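Local coordinates for protein glycoside hydrolase family 31 (Kribbella flavida DSM 17836, PDB 5X3I) that hydrolyses the alpha-1,3-glucosidic linkages of a cyclic tetrasaccharide derived from starch, releasing isomaltose inside the cell, at residues A583-S586 with A587-I591; V622-L625 with F626-F629. The protein carries 1 engineered substitution. All coordinates share one frame; numbering follows the deposited sequence.

Contact 1: A583-S586 with A587-I591; sequences AAAS and AFMPI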
ATOM      1  N   ALA A 583      11.616  -8.488  15.699  1.00 16.65           N
ATOM      2  CA  ALA A 583      10.923  -9.757  15.896  1.00 16.44           C
ATOM      3  C   ALA A 583      10.085  -9.737  17.170  1.00 18.52           C
ATOM      4  O   ALA A 583       8.944 -10.182  17.164  1.00 15.41           O
ATOM      5  CB  ALA A 583      11.915 -10.910  15.928  1.00 18.69           C
ATOM      6  N   ALA A 584      10.647  -9.208  18.253  1.00 19.08           N
ATOM      7  CA  ALA A 584       9.938  -9.186  19.526  1.00 15.13           C
ATOM      8  C   ALA A 584       8.674  -8.341  19.467  1.00 15.49           C
ATOM      9  O   ALA A 584       7.621  -8.774  19.918  1.00 16.93           O
ATOM     10  CB  ALA A 584      10.841  -8.693  20.628  1.00 16.76           C
ATOM     11  N   ALA A 585       8.774  -7.140  18.904  1.00 17.15           N
ATOM     12  CA  ALA A 585       7.610  -6.273  18.783  1.00 17.53           C
ATOM     13  C   ALA A 585       6.576  -6.887  17.850  1.00 14.02           C
ATOM     14  O   ALA A 585       5.383  -6.791  18.088  1.00 16.46           O
ATOM     15  CB  ALA A 585       8.020  -4.871  18.280  1.00 14.24           C
ATOM     16  N   SER A 586       7.045  -7.527  16.788  1.00 16.71           N
ATOM     17  CA  SER A 586       6.145  -8.068  15.768  1.00 15.28           C
ATOM     18  C   SER A 586       5.303  -9.235  16.285  1.00 17.30           C
ATOM     19  O   SER A 586       4.172  -9.426  15.849  1.00 17.03           O
ATOM     20  CB  SER A 586       6.936  -8.502  14.542  1.00 15.08           C
ATOM     21  OG  SER A 586       7.550  -7.388  13.937  1.00 17.55           O
ATOM     22  N   ALA A 587       5.850  -9.983  17.238  1.00 16.33           N
ATOM     23  CA  ALA A 587       5.108 -11.052  17.916  1.00 14.97           C
ATOM     24  C   ALA A 587       3.852 -10.515  18.619  1.00 17.57           C
ATOM     25  O   ALA A 587       2.932 -11.251  18.961  1.00 16.41           O
ATOM     26  CB  ALA A 587       6.020 -11.761  18.911  1.00 16.20           C
ATOM     27  N   PHE A 588       3.886  -9.228  18.901  1.00 17.30           N
ATOM     28  CA  PHE A 588       2.778  -8.448  19.454  1.00 16.93           C
ATOM     29  C   PHE A 588       1.965  -7.593  18.441  1.00 18.93           C
ATOM     30  O   PHE A 588       1.370  -6.579  18.807  1.00 18.36           O
ATOM     31  CB  PHE A 588       3.299  -7.680  20.655  1.00 17.05           C
ATOM     32  CG  PHE A 588       3.730  -8.606  21.774  1.00 15.26           C
ATOM     33  CD1 PHE A 588       5.058  -8.938  21.948  1.00 14.71           C
ATOM     34  CD2 PHE A 588       2.789  -9.210  22.590  1.00 15.95           C
ATOM     35  CE1 PHE A 588       5.446  -9.795  22.950  1.00 15.15           C
ATOM     36  CE2 PHE A 588       3.177 -10.075  23.597  1.00 16.23           C
ATOM     37  CZ  PHE A 588       4.501 -10.375  23.772  1.00 16.60           C
ATOM     38  N   MET A 589       2.109  -7.886  17.153  1.00 19.91           N
ATOM     39  CA  MET A 589       1.377  -7.175  16.103  1.00 15.43           C
ATOM     40  C   MET A 589       0.375  -8.117  15.406  1.00 18.48           C
ATOM     41  O   MET A 589       0.466  -9.325  15.578  1.00 18.92           O
ATOM     42  CB  MET A 589       2.355  -6.595  15.096  1.00 16.68           C
ATOM     43  CG  MET A 589       3.230  -5.480  15.661  1.00 12.29           C
ATOM     44  SD  MET A 589       4.372  -4.879  14.428  1.00 16.24           S
ATOM     45  CE  MET A 589       5.611  -4.145  15.478  1.00 16.73           C
ATOM     46  N   PRO A 590      -0.641  -7.564  14.705  1.00 13.08           N
ATOM     47  CA  PRO A 590      -1.646  -8.441  14.096  1.00 13.58           C
ATOM     48  C   PRO A 590      -1.061  -9.544  13.196  1.00 15.01           C
ATOM     49  O   PRO A 590      -1.549 -10.659  13.217  1.00 11.30           O
ATOM     50  CB  PRO A 590      -2.501  -7.471  13.278  1.00 12.39           C
ATOM     51  CG  PRO A 590      -2.385  -6.175  14.005  1.00 13.32           C
ATOM     52  CD  PRO A 590      -0.959  -6.141  14.483  1.00 15.16           C
ATOM     53  N   ILE A 591      -0.032  -9.218  12.427  1.00 13.85           N
ATOM     54  CA  ILE A 591       0.576 -10.166  11.511  1.00 13.13           C
ATOM     55  C   ILE A 591       2.091 -10.150  11.652  1.00 11.82           C
ATOM     56  O   ILE A 591       2.749  -9.120  11.417  1.00 16.33           O
ATOM     57  CB  ILE A 591       0.208  -9.869  10.039  1.00 14.69           C
ATOM     58  CG1 ILE A 591      -1.312  -9.826   9.843  1.00 12.26           C
ATOM     59  CG2 ILE A 591       0.867 -10.887   9.110  1.00 13.62           C
ATOM     60  CD1 ILE A 591      -1.987 -11.183   9.901  1.00 12.80           C
TER
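Ala583 and Ala587 are joined by the last alpha-helical bond of this stretch, Ala587 N to Ala583 O at 3.1 Å, after which the spacing of the bonds shortens. Phe588 N turns back to Ala585 O (3.0 Å), and Met589 N to Ser586 O (2.9 Å), both three residues back instead of four. In each of these two the donor stands above the carbonyl plane, 55° out of it for Phe588 and 65° for Met589, the geometry expected of a tight turn. Residues 586-589 accordingly form a type I beta turn that carries the chain off the end of the helix.

The side chains lie against carbonyls of the helix end: Phe588 CD1 against Ala584 O, Met589 CB and CG against Ser586 O and Ala585 O. At Phe588 the ring presents an edge, with CD1 3.3 Å from Ala584 O and the oxygen near the ring plane, as in a C-H...O approach. In Met589, CG lies beside the backbone N (chi1 -67°), and the extended chain beyond passes alongside Ser586 until the methyl CE reaches Ala585 CB at 3.8 Å. Its sulfur SD stays 4.1 Å from Ser586 OG, a loose approach. That hydroxyl is engaged elsewhere, with Ala582 O one turn earlier and with Trp564 NE1.

The carbonyls of the turn are also used: Arg633 NH1 from helix 622-650 bonds to Ala587 O and Met589 O, and Tyr675 OH bonds to Phe588 O. Ala583 and Ala584 pack on Phe626 and Phe629 of that helix, and Phe588 on Leu632 and Leu636, while Met589 lies against Trp562 and Trp564. The turn thus links helix 576-586 to strand 591-593, the eighth strand of the TIM barrel, between strand 562-565 and helix 622-650.

Contact 2: V622-L625 with F626-F629; sequences VVPL and FRRF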
ATOM      1  N   VAL A 622      20.370 -15.224  18.276  1.00 22.10           N
ATOM      2  CA  VAL A 622      19.293 -14.935  17.324  1.00 18.98           C
ATOM      3  C   VAL A 622      18.269 -16.076  17.187  1.00 19.33           C
ATOM      4  O   VAL A 622      17.070 -15.858  17.329  1.00 20.42           O
ATOM      5  CB  VAL A 622      19.854 -14.587  15.936  1.00 20.03           C
ATOM      6  CG1 VAL A 622      18.723 -14.455  14.926  1.00 18.60           C
ATOM      7  CG2 VAL A 622      20.646 -13.279  16.005  1.00 19.47           C
ATOM      8  N   VAL A 623      18.736 -17.287  16.930  1.00 20.17           N
ATOM      9  CA  VAL A 623      17.817 -18.414  16.800  1.00 17.19           C
ATOM     10  C   VAL A 623      17.036 -18.682  18.096  1.00 20.87           C
ATOM     11  O   VAL A 623      15.813 -18.699  18.057  1.00 19.37           O
ATOM     12  CB  VAL A 623      18.549 -19.689  16.335  1.00 16.94           C
ATOM     13  CG1 VAL A 623      17.677 -20.919  16.545  1.00 19.58           C
ATOM     14  CG2 VAL A 623      18.963 -19.550  14.868  1.00 15.87           C
ATOM     15  N   PRO A 624      17.723 -18.851  19.249  1.00 20.27           N
ATOM     16  CA  PRO A 624      16.957 -19.162  20.462  1.00 20.47           C
ATOM     17  C   PRO A 624      15.965 -18.076  20.864  1.00 18.97           C
ATOM     18  O   PRO A 624      14.869 -18.385  21.309  1.00 20.61           O
ATOM     19  CB  PRO A 624      18.040 -19.310  21.538  1.00 25.55           C
ATOM     20  CG  PRO A 624      19.282 -19.571  20.804  1.00 25.81           C
ATOM     21  CD  PRO A 624      19.168 -18.809  19.532  1.00 20.58           C
ATOM     22  N   LEU A 625      16.338 -16.814  20.708  1.00 19.46           N
ATOM     23  CA  LEU A 625      15.431 -15.755  21.109  1.00 19.36           C
ATOM     24  C   LEU A 625      14.265 -15.623  20.125  1.00 19.04           C
ATOM     25  O   LEU A 625      13.130 -15.436  20.539  1.00 19.42           O
ATOM     26  CB  LEU A 625      16.171 -14.429  21.253  1.00 19.30           C
ATOM     27  CG  LEU A 625      17.134 -14.343  22.441  1.00 23.18           C
ATOM     28  CD1 LEU A 625      17.645 -12.915  22.604  1.00 22.51           C
ATOM     29  CD2 LEU A 625      16.466 -14.817  23.711  1.00 22.36           C
ATOM     30  N   PHE A 626      14.543 -15.738  18.830  1.00 19.67           N
ATOM     31  CA  PHE A 626      13.466 -15.710  17.853  1.00 17.40           C
ATOM     32  C   PHE A 626      12.498 -16.857  18.137  1.00 16.97           C
ATOM     33  O   PHE A 626      11.296 -16.661  18.127  1.00 17.60           O
ATOM     34  CB  PHE A 626      13.992 -15.799  16.425  1.00 16.46           C
ATOM     35  CG  PHE A 626      12.942 -15.555  15.378  1.00 15.96           C
ATOM     36  CD1 PHE A 626      12.813 -14.302  14.787  1.00 14.96           C
ATOM     37  CD2 PHE A 626      12.082 -16.570  14.979  1.00 16.71           C
ATOM     38  CE1 PHE A 626      11.856 -14.061  13.820  1.00 12.61           C
ATOM     39  CE2 PHE A 626      11.117 -16.342  14.008  1.00 15.73           C
ATOM     40  CZ  PHE A 626      10.999 -15.079  13.423  1.00 11.65           C
ATOM     41  N   ARG A 627      13.043 -18.040  18.412  1.00 20.27           N
ATOM     42  CA  ARG A 627      12.229 -19.204  18.762  1.00 17.58           C
ATOM     43  C   ARG A 627      11.317 -18.899  19.945  1.00 16.73           C
ATOM     44  O   ARG A 627      10.135 -19.226  19.910  1.00 21.39           O
ATOM     45  CB  ARG A 627      13.114 -20.421  19.064  1.00 16.92           C
ATOM     46  CG  ARG A 627      12.347 -21.715  19.337  1.00 15.46           C
ATOM     47  CD  ARG A 627      13.265 -22.953  19.197  1.00 18.95           C
ATOM     48  NE  ARG A 627      14.486 -22.801  19.973  1.00 23.07           N
ATOM     49  CZ  ARG A 627      15.706 -23.130  19.564  1.00 20.55           C
ATOM     50  NH1 ARG A 627      15.908 -23.672  18.374  1.00 19.14           N
ATOM     51  NH2 ARG A 627      16.735 -22.922  20.369  1.00 24.73           N
ATOM     52  N   ARG A 628      11.856 -18.263  20.979  1.00 19.04           N
ATOM     53  CA  ARG A 628      11.034 -17.860  22.121  1.00 17.48           C
ATOM     54  C   ARG A 628       9.882 -16.961  21.698  1.00 14.72           C
ATOM     55  O   ARG A 628       8.746 -17.163  22.107  1.00 18.07           O
ATOM     56  CB  ARG A 628      11.860 -17.142  23.183  1.00 18.74           C
ATOM     57  CG  ARG A 628      12.748 -18.036  24.008  1.00 29.95           C
ATOM     58  CD  ARG A 628      13.027 -17.383  25.356  1.00 40.79           C
ATOM     59  NE  ARG A 628      14.428 -17.481  25.749  1.00 48.96           N
ATOM     60  CZ  ARG A 628      14.973 -16.770  26.730  1.00 50.09           C
ATOM     61  NH1 ARG A 628      14.234 -15.906  27.415  1.00 46.62           N
ATOM     62  NH2 ARG A 628      16.257 -16.917  27.022  1.00 50.46           N
ATOM     63  N   PHE A 629      10.183 -15.968  20.873  1.00 18.49           N
ATOM     64  CA  PHE A 629       9.159 -15.043  20.405  1.00 18.65           C
ATOM     65  C   PHE A 629       8.089 -15.786  19.615  1.00 14.90           C
ATOM     66  O   PHE A 629       6.903 -15.589  19.835  1.00 17.33           O
ATOM     67  CB  PHE A 629       9.781 -13.934  19.548  1.00 17.66           C
ATOM     68  CG  PHE A 629      10.807 -13.103  20.277  1.00 19.77           C
ATOM     69  CD1 PHE A 629      10.674 -12.835  21.621  1.00 21.56           C
ATOM     70  CD2 PHE A 629      11.900 -12.595  19.613  1.00 19.68           C
ATOM     71  CE1 PHE A 629      11.614 -12.080  22.286  1.00 21.64           C
ATOM     72  CE2 PHE A 629      12.841 -11.837  20.277  1.00 22.41           C
ATOM     73  CZ  PHE A 629      12.692 -11.582  21.611  1.00 20.04           C
TER
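The side chains of Leu625 and Arg628, three residues apart, run alongside each other on one flank of helix 622-650. In Arg628, CB rests 3.4 Å from Leu625 O and CG 3.5 Å from Pro624 O, which puts the root of the chain against two carbonyls of the preceding turn. CG is placed beside the backbone N (chi1 -75°), and a bend at chi3 then swings the head across the leucine. NE, CZ and NH2 come equally near to Leu625 CD2, CZ at 3.9 Å. The methyl lies over one face of the guanidinium, shifted toward its rim, which makes this an apolar cover for the flat group and places no N-H toward the leucine.

Arg627 takes a different course. Its chain bends at chi3 and crosses Val623, bringing NH1 to 3.7 Å from Val623 CG1 and NH2 to 3.8 Å from Pro624 CA. NH1 finds its hydrogen-bond partner outside the turn, in Leu324 O. Phe629 uses its ring on Leu625 O, which stands over one face near the rim, with CD2 closest at 3.2 Å. The same oxygen accepts the backbone bond from Phe629 N (3.0 Å), and is therefore met by both the N-H and the ring of one residue.

Four successive bonds from residue i+4 to i, including Phe626 N to Val622 O and Arg628 N to Pro624 O, have N-H...O angles between 157° and 166°. They define a regular alpha-helical turn. Pro624, the third residue of the helix, has no N-H, and none is needed because the first turn has no i-4 carbonyl within the helix. These residues make an amphipathic start to a helix after the eighth TIM-barrel strand, buried toward helices 576-586 and 610-617 and toward Leu723, with Arg628 exposed.

Overall arrangement
Contact 1 closes helix 576-586 and contact 2 opens helix 622-650; the two helices pack on each other, and the contact centres are 13 Å apart. Every touching residue of contact 1 is buried; contact 2 is mixed, with buried aromatics on one side and an exposed arginine on another. The meeting is apolar: Ala584 CB lies 3.6 Å from Phe629 CZ, and Ala583 CB 3.7 Å from Phe626 CD1, small residues of one helix receiving large rings of the other. Their chemistry follows their place. Residues 583-591 end a helix, with bonds that span three residues instead of four and carbonyls taken by side chains from elsewhere, whereas 622-629 begin one, with evenly spaced bonds and arginine chains lying along the helix surface.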